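Local coordinates for iron-sulfur cluster assembly protein CyaY (Psychromonas ingrahamii, PDB 4HS5) that probably takes part in iron-sulfur cluster assembly as an iron-binding member of the frataxin family, and may regulate the biogenesis of the clusters, at residues A[25-29]-A[39-43]; A[32-37]-A[48-52]; A[84-90]-A[101-105]. All blocks are in the same frame, centred on the assembly; numbering follows the deposited sequence. Where two conformers were deposited one is given.

Contact 1 of 3, residues A[25-29]-A[39-43]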
loop_
_atom_site.group_PDB
_atom_site.type_symbol
_atom_site.label_atom_id
_atom_site.label_comp_id
_atom_site.label_asym_id
_atom_site.label_seq_id
_atom_site.Cartn_x
_atom_site.Cartn_y
_atom_site.Cartn_z
ATOM N N GLY A 25 10.074 -9.815 8.316
ATOM C CA GLY A 25 10.460 -9.713 9.717
ATOM C C GLY A 25 10.471 -8.289 10.256
ATOM O O GLY A 25 10.723 -8.058 11.441
ATOM N N ALA A 26 10.175 -7.329 9.392
ATOM C CA ALA A 26 10.330 -5.916 9.754
ATOM C C ALA A 26 9.427 -5.428 10.885
ATOM O O ALA A 26 8.336 -5.961 11.121
ATOM C CB ALA A 26 10.157 -5.038 8.526
ATOM N N ASP A 27 9.894 -4.395 11.582
ATOM C CA ASP A 27 9.127 -3.809 12.667
ATOM C C ASP A 27 8.169 -2.786 12.105
ATOM O O ASP A 27 8.379 -1.576 12.200
ATOM C CB ASP A 27 10.058 -3.169 13.690
ATOM C CG ASP A 27 11.000 -4.174 14.313
ATOM O OD1 ASP A 27 12.221 -3.966 14.202
ATOM O OD2 ASP A 27 10.519 -5.168 14.888
ATOM N N VAL A 28 7.124 -3.304 11.478
ATOM C CA VAL A 28 6.053 -2.486 10.949
ATOM C C VAL A 28 4.744 -3.016 11.515
ATOM O O VAL A 28 4.408 -4.191 11.315
ATOM C CB VAL A 28 6.012 -2.563 9.426
ATOM C CG1 VAL A 28 4.908 -1.680 8.894
ATOM C CG2 VAL A 28 7.345 -2.131 8.842
ATOM N N ASP A 29 4.020 -2.174 12.242
ATOM C CA ASP A 29 2.696 -2.547 12.726
ATOM C C ASP A 29 1.675 -2.239 11.647
ATOM O O ASP A 29 1.810 -1.251 10.923
ATOM C CB ASP A 29 2.343 -1.815 14.024
ATOM C CG ASP A 29 3.030 -2.419 15.242
ATOM O OD1 ASP A 29 3.413 -3.607 15.189
ATOM O OD2 ASP A 29 3.176 -1.704 16.255
ATOM N N LEU A 39 -0.037 1.669 8.427
ATOM C CA LEU A 39 1.238 1.071 8.785
ATOM C C LEU A 39 1.944 2.028 9.730
ATOM O O LEU A 39 2.038 3.220 9.440
ATOM C CB LEU A 39 2.086 0.866 7.533
ATOM C CG LEU A 39 1.435 0.104 6.379
ATOM C CD1 LEU A 39 2.424 -0.123 5.262
ATOM C CD2 LEU A 39 0.878 -1.216 6.880
ATOM N N GLU A 40 2.429 1.526 10.858
ATOM C CA GLU A 40 3.202 2.373 11.761
ATOM C C GLU A 40 4.594 1.813 12.010
ATOM O O GLU A 40 4.783 0.607 12.175
ATOM C CB GLU A 40 2.477 2.613 13.088
ATOM C CG GLU A 40 3.279 3.499 14.049
ATOM C CD GLU A 40 2.442 4.083 15.171
ATOM O OE1 GLU A 40 1.209 3.876 15.174
ATOM O OE2 GLU A 40 3.026 4.766 16.044
ATOM N N PHE A 41 5.561 2.716 12.039
ATOM C CA PHE A 41 6.942 2.356 12.277
ATOM C C PHE A 41 7.313 2.715 13.723
ATOM O O PHE A 41 6.571 3.423 14.407
ATOM C CB PHE A 41 7.817 3.066 11.248
ATOM C CG PHE A 41 7.322 2.894 9.828
ATOM C CD1 PHE A 41 7.388 1.658 9.206
ATOM C CD2 PHE A 41 6.775 3.965 9.132
ATOM C CE1 PHE A 41 6.925 1.485 7.907
ATOM C CE2 PHE A 41 6.314 3.803 7.829
ATOM C CZ PHE A 41 6.382 2.562 7.219
ATOM N N GLU A 42 8.431 2.207 14.216
ATOM C CA GLU A 42 8.716 2.480 15.619
ATOM C C GLU A 42 9.160 3.920 15.873
ATOM O O GLU A 42 9.137 4.377 17.014
ATOM C CB GLU A 42 9.653 1.452 16.249
ATOM C CG GLU A 42 10.795 1.001 15.389
ATOM C CD GLU A 42 11.652 -0.002 16.126
ATOM O OE1 GLU A 42 11.285 -0.351 17.271
ATOM O OE2 GLU A 42 12.680 -0.435 15.567
ATOM N N ASN A 43 9.516 4.649 14.816
ATOM C CA ASN A 43 9.721 6.090 14.962
ATOM C C ASN A 43 8.407 6.877 15.036
ATOM O O ASN A 43 8.415 8.108 15.062
ATOM C CB ASN A 43 10.676 6.658 13.898
ATOM C CG ASN A 43 10.099 6.635 12.485
ATOM O OD1 ASN A 43 8.958 6.229 12.253
ATOM N ND2 ASN A 43 10.896 7.100 11.530
HETATM O O HOH W 1 9.853 0.748 12.167
HETATM O O HOH W 2 5.587 -0.199 15.330
#

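Contact 2 of 3, residues A[32-37]-A[48-52]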
loop_
_atom_site.group_PDB
_atom_site.type_symbol
_atom_site.label_atom_id
_atom_site.label_comp_id
_atom_site.label_asym_id
_atom_site.label_seq_id
_atom_site.Cartn_x
_atom_site.Cartn_y
_atom_site.Cartn_z
ATOM N N GLN A 32 -6.050 -2.774 10.054
ATOM C CA GLN A 32 -7.135 -2.406 9.156
ATOM C C GLN A 32 -8.353 -1.927 9.937
ATOM O O GLN A 32 -8.813 -2.584 10.875
ATOM C CB GLN A 32 -7.520 -3.543 8.202
ATOM C CG GLN A 32 -8.514 -3.091 7.127
ATOM C CD GLN A 32 -8.733 -4.121 6.030
ATOM O OE1 GLN A 32 -8.105 -5.176 6.018
ATOM N NE2 GLN A 32 -9.631 -3.810 5.099
ATOM N N ASN A 33 -8.857 -0.765 9.540
ATOM C CA ASN A 33 -10.030 -0.163 10.142
ATOM C C ASN A 33 -10.948 0.258 9.000
ATOM O O ASN A 33 -10.719 1.277 8.353
ATOM C CB ASN A 33 -9.600 1.043 10.982
ATOM C CG ASN A 33 -10.770 1.823 11.532
ATOM O OD1 ASN A 33 -11.825 1.261 11.816
ATOM N ND2 ASN A 33 -10.592 3.132 11.679
ATOM N N GLY A 34 -11.982 -0.537 8.742
ATOM C CA GLY A 34 -12.804 -0.324 7.563
ATOM C C GLY A 34 -11.972 -0.507 6.302
ATOM O O GLY A 34 -11.370 -1.556 6.087
ATOM N N SER A 35 -11.914 0.527 5.477
ATOM C CA SER A 35 -11.166 0.489 4.230
ATOM C C SER A 35 -9.727 0.958 4.410
ATOM O O SER A 35 -8.933 0.890 3.468
ATOM C CB SER A 35 -11.849 1.374 3.192
ATOM O OG SER A 35 -13.140 0.890 2.889
ATOM N N LEU A 36 -9.413 1.463 5.604
ATOM C CA LEU A 36 -8.090 2.009 5.903
ATOM C C LEU A 36 -7.123 0.924 6.360
ATOM O O LEU A 36 -7.458 0.093 7.205
ATOM C CB LEU A 36 -8.187 3.069 7.003
ATOM C CG LEU A 36 -8.874 4.401 6.704
ATOM C CD1 LEU A 36 -8.945 5.270 7.961
ATOM C CD2 LEU A 36 -8.165 5.141 5.589
ATOM N N LEU A 37 -5.921 0.925 5.795
ATOM C CA LEU A 37 -4.843 0.097 6.306
ATOM C C LEU A 37 -3.724 1.031 6.722
ATOM O O LEU A 37 -3.138 1.713 5.883
ATOM C CB LEU A 37 -4.370 -0.897 5.237
ATOM C CG LEU A 37 -3.141 -1.761 5.553
ATOM C CD1 LEU A 37 -3.426 -2.674 6.744
ATOM C CD2 LEU A 37 -2.705 -2.575 4.350
ATOM N N ILE A 48 -0.608 5.645 5.316
ATOM C CA ILE A 48 -2.030 5.363 5.358
ATOM C C ILE A 48 -2.475 4.907 3.986
ATOM O O ILE A 48 -2.298 5.618 3.003
ATOM C CB ILE A 48 -2.850 6.596 5.743
ATOM C CG1 ILE A 48 -2.355 7.172 7.066
ATOM C CG2 ILE A 48 -4.330 6.221 5.858
ATOM C CD1 ILE A 48 -2.866 8.574 7.335
ATOM N N ILE A 49 -3.060 3.717 3.923
ATOM C CA ILE A 49 -3.550 3.153 2.672
ATOM C C ILE A 49 -5.073 3.123 2.739
ATOM O O ILE A 49 -5.655 2.819 3.776
ATOM C CB ILE A 49 -2.966 1.753 2.440
ATOM C CG1 ILE A 49 -1.459 1.861 2.273
ATOM C CG2 ILE A 49 -3.583 1.092 1.212
ATOM C CD1 ILE A 49 -0.733 0.583 2.540
ATOM N N ASN A 50 -5.715 3.491 1.644
ATOM C CA ASN A 50 -7.164 3.556 1.612
ATOM C C ASN A 50 -7.678 2.956 0.317
ATOM O O ASN A 50 -6.952 2.874 -0.670
ATOM C CB ASN A 50 -7.607 5.008 1.750
ATOM C CG ASN A 50 -9.018 5.139 2.260
ATOM O OD1 ASN A 50 -9.816 4.202 2.176
ATOM N ND2 ASN A 50 -9.348 6.318 2.777
ATOM N N ARG A 51 -8.917 2.490 0.337
ATOM C CA ARG A 51 -9.562 2.012 -0.881
ATOM C C ARG A 51 -10.660 2.979 -1.222
ATOM O O ARG A 51 -11.384 3.456 -0.341
ATOM C CB ARG A 51 -10.146 0.615 -0.687
ATOM C CG ARG A 51 -9.118 -0.475 -0.587
ATOM C CD ARG A 51 -9.474 -1.453 0.522
ATOM N NE ARG A 51 -10.504 -2.410 0.156
ATOM C CZ ARG A 51 -10.354 -3.726 0.244
ATOM N NH1 ARG A 51 -9.206 -4.235 0.679
ATOM N NH2 ARG A 51 -11.346 -4.534 -0.110
ATOM N N GLN A 52 -10.776 3.309 -2.497
ATOM C CA GLN A 52 -11.874 4.147 -2.919
ATOM C C GLN A 52 -12.689 3.393 -3.950
ATOM O O GLN A 52 -12.412 3.463 -5.149
ATOM C CB GLN A 52 -11.366 5.484 -3.445
ATOM C CG GLN A 52 -10.537 6.279 -2.424
ATOM C CD GLN A 52 -11.292 6.644 -1.141
ATOM O OE1 GLN A 52 -12.443 6.254 -0.928
ATOM N NE2 GLN A 52 -10.633 7.411 -0.284
HETATM O O HOH W 3 -14.078 1.996 -0.083
#

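Contact 3 of 3, residues A[84-90]-A[101-105]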
loop_
_atom_site.group_PDB
_atom_site.type_symbol
_atom_site.label_atom_id
_atom_site.label_comp_id
_atom_site.label_asym_id
_atom_site.label_seq_id
_atom_site.Cartn_x
_atom_site.Cartn_y
_atom_site.Cartn_z
ATOM N N GLU A 84 4.883 2.188 -9.699
ATOM C CA GLU A 84 4.138 1.027 -9.278
ATOM C C GLU A 84 4.054 1.005 -7.746
ATOM O O GLU A 84 5.019 1.329 -7.052
ATOM C CB GLU A 84 4.801 -0.230 -9.851
ATOM C CG GLU A 84 4.045 -1.505 -9.595
ATOM C CD GLU A 84 4.426 -2.128 -8.294
ATOM O OE1 GLU A 84 5.569 -1.913 -7.845
ATOM O OE2 GLU A 84 3.587 -2.832 -7.713
ATOM N N PHE A 85 2.882 0.648 -7.242
ATOM C CA PHE A 85 2.564 0.751 -5.822
ATOM C C PHE A 85 3.536 0.025 -4.895
ATOM O O PHE A 85 4.011 0.599 -3.913
ATOM C CB PHE A 85 1.145 0.215 -5.594
ATOM C CG PHE A 85 0.686 0.280 -4.164
ATOM C CD1 PHE A 85 -0.020 1.374 -3.699
ATOM C CD2 PHE A 85 0.930 -0.772 -3.297
ATOM C CE1 PHE A 85 -0.455 1.430 -2.375
ATOM C CE2 PHE A 85 0.511 -0.717 -1.976
ATOM C CZ PHE A 85 -0.178 0.388 -1.515
ATOM N N LEU A 86 3.789 -1.249 -5.163
ATOM C CA LEU A 86 4.564 -2.039 -4.215
ATOM C C LEU A 86 6.029 -1.619 -4.172
ATOM O O LEU A 86 6.645 -1.590 -3.099
ATOM C CB LEU A 86 4.417 -3.529 -4.513
ATOM C CG LEU A 86 2.994 -4.041 -4.286
ATOM C CD1 LEU A 86 2.919 -5.472 -4.754
ATOM C CD2 LEU A 86 2.622 -3.919 -2.808
ATOM N N THR A 87 6.560 -1.263 -5.341
ATOM C CA THR A 87 7.896 -0.687 -5.469
ATOM C C THR A 87 7.969 0.616 -4.675
ATOM O O THR A 87 8.900 0.852 -3.899
ATOM C CB THR A 87 8.223 -0.410 -6.955
ATOM O OG1 THR A 87 8.197 -1.648 -7.680
ATOM C CG2 THR A 87 9.599 0.209 -7.091
ATOM N N PHE A 88 6.953 1.449 -4.851
ATOM C CA PHE A 88 6.932 2.737 -4.185
ATOM C C PHE A 88 6.769 2.581 -2.671
ATOM O O PHE A 88 7.358 3.327 -1.887
ATOM C CB PHE A 88 5.806 3.589 -4.771
ATOM C CG PHE A 88 5.802 5.001 -4.266
ATOM C CD1 PHE A 88 6.641 5.954 -4.820
ATOM C CD2 PHE A 88 4.961 5.369 -3.235
ATOM C CE1 PHE A 88 6.634 7.256 -4.350
ATOM C CE2 PHE A 88 4.946 6.665 -2.756
ATOM C CZ PHE A 88 5.784 7.610 -3.325
ATOM N N LEU A 89 5.965 1.605 -2.257
ATOM C CA LEU A 89 5.712 1.359 -0.849
ATOM C C LEU A 89 6.986 0.920 -0.143
ATOM O O LEU A 89 7.301 1.416 0.940
ATOM C CB LEU A 89 4.607 0.300 -0.689
ATOM C CG LEU A 89 4.195 0.030 0.749
ATOM C CD1 LEU A 89 3.698 1.317 1.368
ATOM C CD2 LEU A 89 3.111 -1.036 0.800
ATOM N N SER A 90 7.747 0.024 -0.767
ATOM C CA SER A 90 9.049 -0.365 -0.220
ATOM C C SER A 90 9.967 0.837 -0.051
ATOM O O SER A 90 10.637 0.965 0.976
ATOM C CB SER A 90 9.741 -1.363 -1.144
ATOM O OG SER A 90 9.044 -2.589 -1.173
ATOM N N VAL A 101 11.424 -3.796 3.332
ATOM C CA VAL A 101 10.374 -4.775 3.067
ATOM C C VAL A 101 10.229 -4.790 1.560
ATOM O O VAL A 101 9.853 -3.781 0.960
ATOM C CB VAL A 101 9.011 -4.403 3.704
ATOM C CG1 VAL A 101 7.965 -5.454 3.353
ATOM C CG2 VAL A 101 9.113 -4.280 5.218
ATOM N N ASP A 102 10.570 -5.919 0.949
ATOM C CA ASP A 102 10.355 -6.096 -0.483
ATOM C C ASP A 102 8.968 -6.700 -0.667
ATOM O O ASP A 102 8.702 -7.795 -0.187
ATOM C CB ASP A 102 11.430 -7.025 -1.054
ATOM C CG ASP A 102 11.431 -7.070 -2.569
ATOM O OD1 ASP A 102 12.421 -7.581 -3.131
ATOM O OD2 ASP A 102 10.461 -6.599 -3.200
ATOM N N PHE A 103 8.081 -5.979 -1.350
ATOM C CA PHE A 103 6.715 -6.451 -1.553
ATOM C C PHE A 103 6.551 -7.154 -2.881
ATOM O O PHE A 103 5.525 -7.786 -3.132
ATOM C CB PHE A 103 5.740 -5.278 -1.514
ATOM C CG PHE A 103 5.603 -4.649 -0.163
ATOM C CD1 PHE A 103 6.309 -3.503 0.157
ATOM C CD2 PHE A 103 4.756 -5.201 0.784
ATOM C CE1 PHE A 103 6.190 -2.923 1.403
ATOM C CE2 PHE A 103 4.625 -4.629 2.041
ATOM C CZ PHE A 103 5.340 -3.481 2.354
ATOM N N THR A 104 7.570 -7.051 -3.730
ATOM C CA THR A 104 7.460 -7.528 -5.105
ATOM C C THR A 104 8.024 -8.933 -5.299
ATOM O O THR A 104 7.338 -9.815 -5.809
ATOM C CB THR A 104 8.127 -6.539 -6.077
ATOM O OG1 THR A 104 7.477 -5.263 -5.971
ATOM C CG2 THR A 104 8.010 -7.042 -7.506
ATOM N N GLU A 105 9.277 -9.134 -4.905
ATOM C CA GLU A 105 9.936 -10.426 -5.052
ATOM C C GLU A 105 9.654 -11.335 -3.852
ATOM O O GLU A 105 9.356 -10.853 -2.760
ATOM C CB GLU A 105 11.450 -10.238 -5.222
ATOM C CG GLU A 105 11.877 -9.734 -6.601
ATOM C CD GLU A 105 11.794 -8.231 -6.753
ATOM O OE1 GLU A 105 11.898 -7.508 -5.742
ATOM O OE2 GLU A 105 11.648 -7.759 -7.898
HETATM O O HOH W 4 11.600 -0.957 2.511
HETATM O O HOH W 5 8.417 -3.982 -3.460
#

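Contact 1 of 3, residues A[25-29]-A[39-43]
Asp29 and Glu40 face each other as an antiparallel hydrogen-bonded pair. Asp29 N donates to Glu40 O at 2.9 Å, and Glu40 N returns a bond of 2.8 Å to Asp29 O. Asp29 O also receives the CA-H of Leu39, with CA 3.2 Å away.

On the face opposite the Asp29 and Glu40 side chains, Val28 lies alongside Phe41. Its CG2 meets CE1 of the Phe41 ring at 3.8 Å, arriving at the ring edge and near its plane. Val28 CG1, set anti to the backbone N (chi1 -179°), reaches back to Leu39 CB at 4.0 Å. This is the open end of the first beta hairpin in the frataxin alpha/beta fold, where the chain, having left helix 3-24, enters strand 28-33 at the sheet's edge. Ile21 of that helix packs on Val28 and Leu39, while Phe41 rests on Ile93 and Gln96 of helix 85-97.

Beyond the ladder a water replaces direct pairing, donating to Asp27 O (2.8 Å) and accepting from Glu42 N. Asp27 OD1 and Glu42 OE2 stand 3.8 Å apart, and these like charges probably repel each other at the exposed margin.

Contact 2 of 3, residues A[32-37]-A[48-52]
Leu37 and Ile49 run side by side and point the same way, their CB atoms 4.1 Å apart and their tips, Leu37 CD2 and Ile49 CD1, at the same separation. With CG anti to the backbone N (chi1 174°), Leu37 carries CD2 to Ile49 CD1. The backbones hold the two residues in register: as an antiparallel hydrogen-bonded pair, Leu37 N donates to Ile49 O at 2.8 Å (168° at the hydrogen), and Ile49 N answers to Leu37 O. The apolar pair faces helix 3-24, where Tyr14 touches both residues.

Leu36 CA points its hydrogen at Ile49 O from 3.3 Å, so that carbonyl has an N-H and a CA-H turned to it from consecutive residues. The Leu36 side chain slants across that of Asn50, and its CD2 branch also meets Ile48 CG2 at 4.0 Å.

Here the second strand of the frataxin sheet, 36-41, is paired with the third, 46-52, just after the tight type II' turn from Asn33 to Leu36 that closes the preceding hairpin. Gly34 sits in that turn with positive phi, and the Gln32 side chain folds back on the turn, NE2 donating to Gly34 O at 3.0 Å, nearly along the C=O axis.

Past Leu36 the two segments draw apart: Ser35 and Arg51 are 5.6 Å apart at CA, and their CB atoms come within 4.3 Å. A water donates to Arg51 O and makes a weak bond with Ser35 OG. Arg51 bends at chi2 and chi3, and its guanidinium forms a salt bridge with Asp11 and a cation-pi contact with Tyr14, whose hydroxyl bonds to Ser35 O.

Contact 3 of 3, residues A[84-90]-A[101-105]
Phe103 turns its ring against the first two turns of helix 85-97 and is gripped from several directions. Leu89 CD2 lies over one face, 3.9 Å from the ring centroid and 21° off the normal, a CH-pi contact. The opposite face is met by Val101 CG1 of its own segment, so the ring is sandwiched between two aliphatic branches. Ser90 OG comes to the ring edge near its plane, and Leu86 CD2 abuts Phe103 CB at 3.6 Å.

The rotamers account for these positions. Phe103 CG is anti to the carbonyl carbon, and chi2 98° turns the ring to present a face to Leu89. Leu89 takes a different first torsion, CG anti to the backbone N (chi1 -176°), which carries CG and CD2 to the ring. The Leu86 side chain crosses that of Phe103 at about a right angle.

Ser90 OG donates to Val101 O at 2.6 Å in the carbonyl plane, and accepts from a water that also accepts from Phe103 N. A second water joins Ser90 O to Val101 N.

Glu84, the N-cap, bends at chi2 to bring its carboxylate back to the helix start: OE1 takes Thr87 N and Thr87 OG1 (2.6 Å), while OE2 takes Leu86 N from above the carboxylate plane. In the tail, Asp102 OD2 accepts from Thr104 N in an Asx turn.

Thus the C-terminal tail is held on the last helix of the frataxin fold by the packing of the Phe103 ring between Leu89 and Val101, with one direct hydrogen bond and two water bridges beside it, while the carboxylate of Glu84 would probably be stabilised by the positive end of the helix dipole.

How the contacts relate
From the N terminus, helix 3-24 leads into contact 1, which closes the loop from 25-29 to 39-43 at the open end of the first hairpin. Contact 2 starts within that loop, at 32-37, and ends beyond it, at 48-52, so the two cross along the chain and place three successive strands next to one another. Contact 3 follows in series, closing the path through helix 85-97 back to the C-terminal tail. Leu39 CD1 and Ile49 CD1 join contacts 1 and 2, Ala26 CB meets Val101 CG2 between contacts 1 and 3, and Ile49 CD1 reaches Phe85 CZ, linking the sheet of contact 2 to the helix of contact 3.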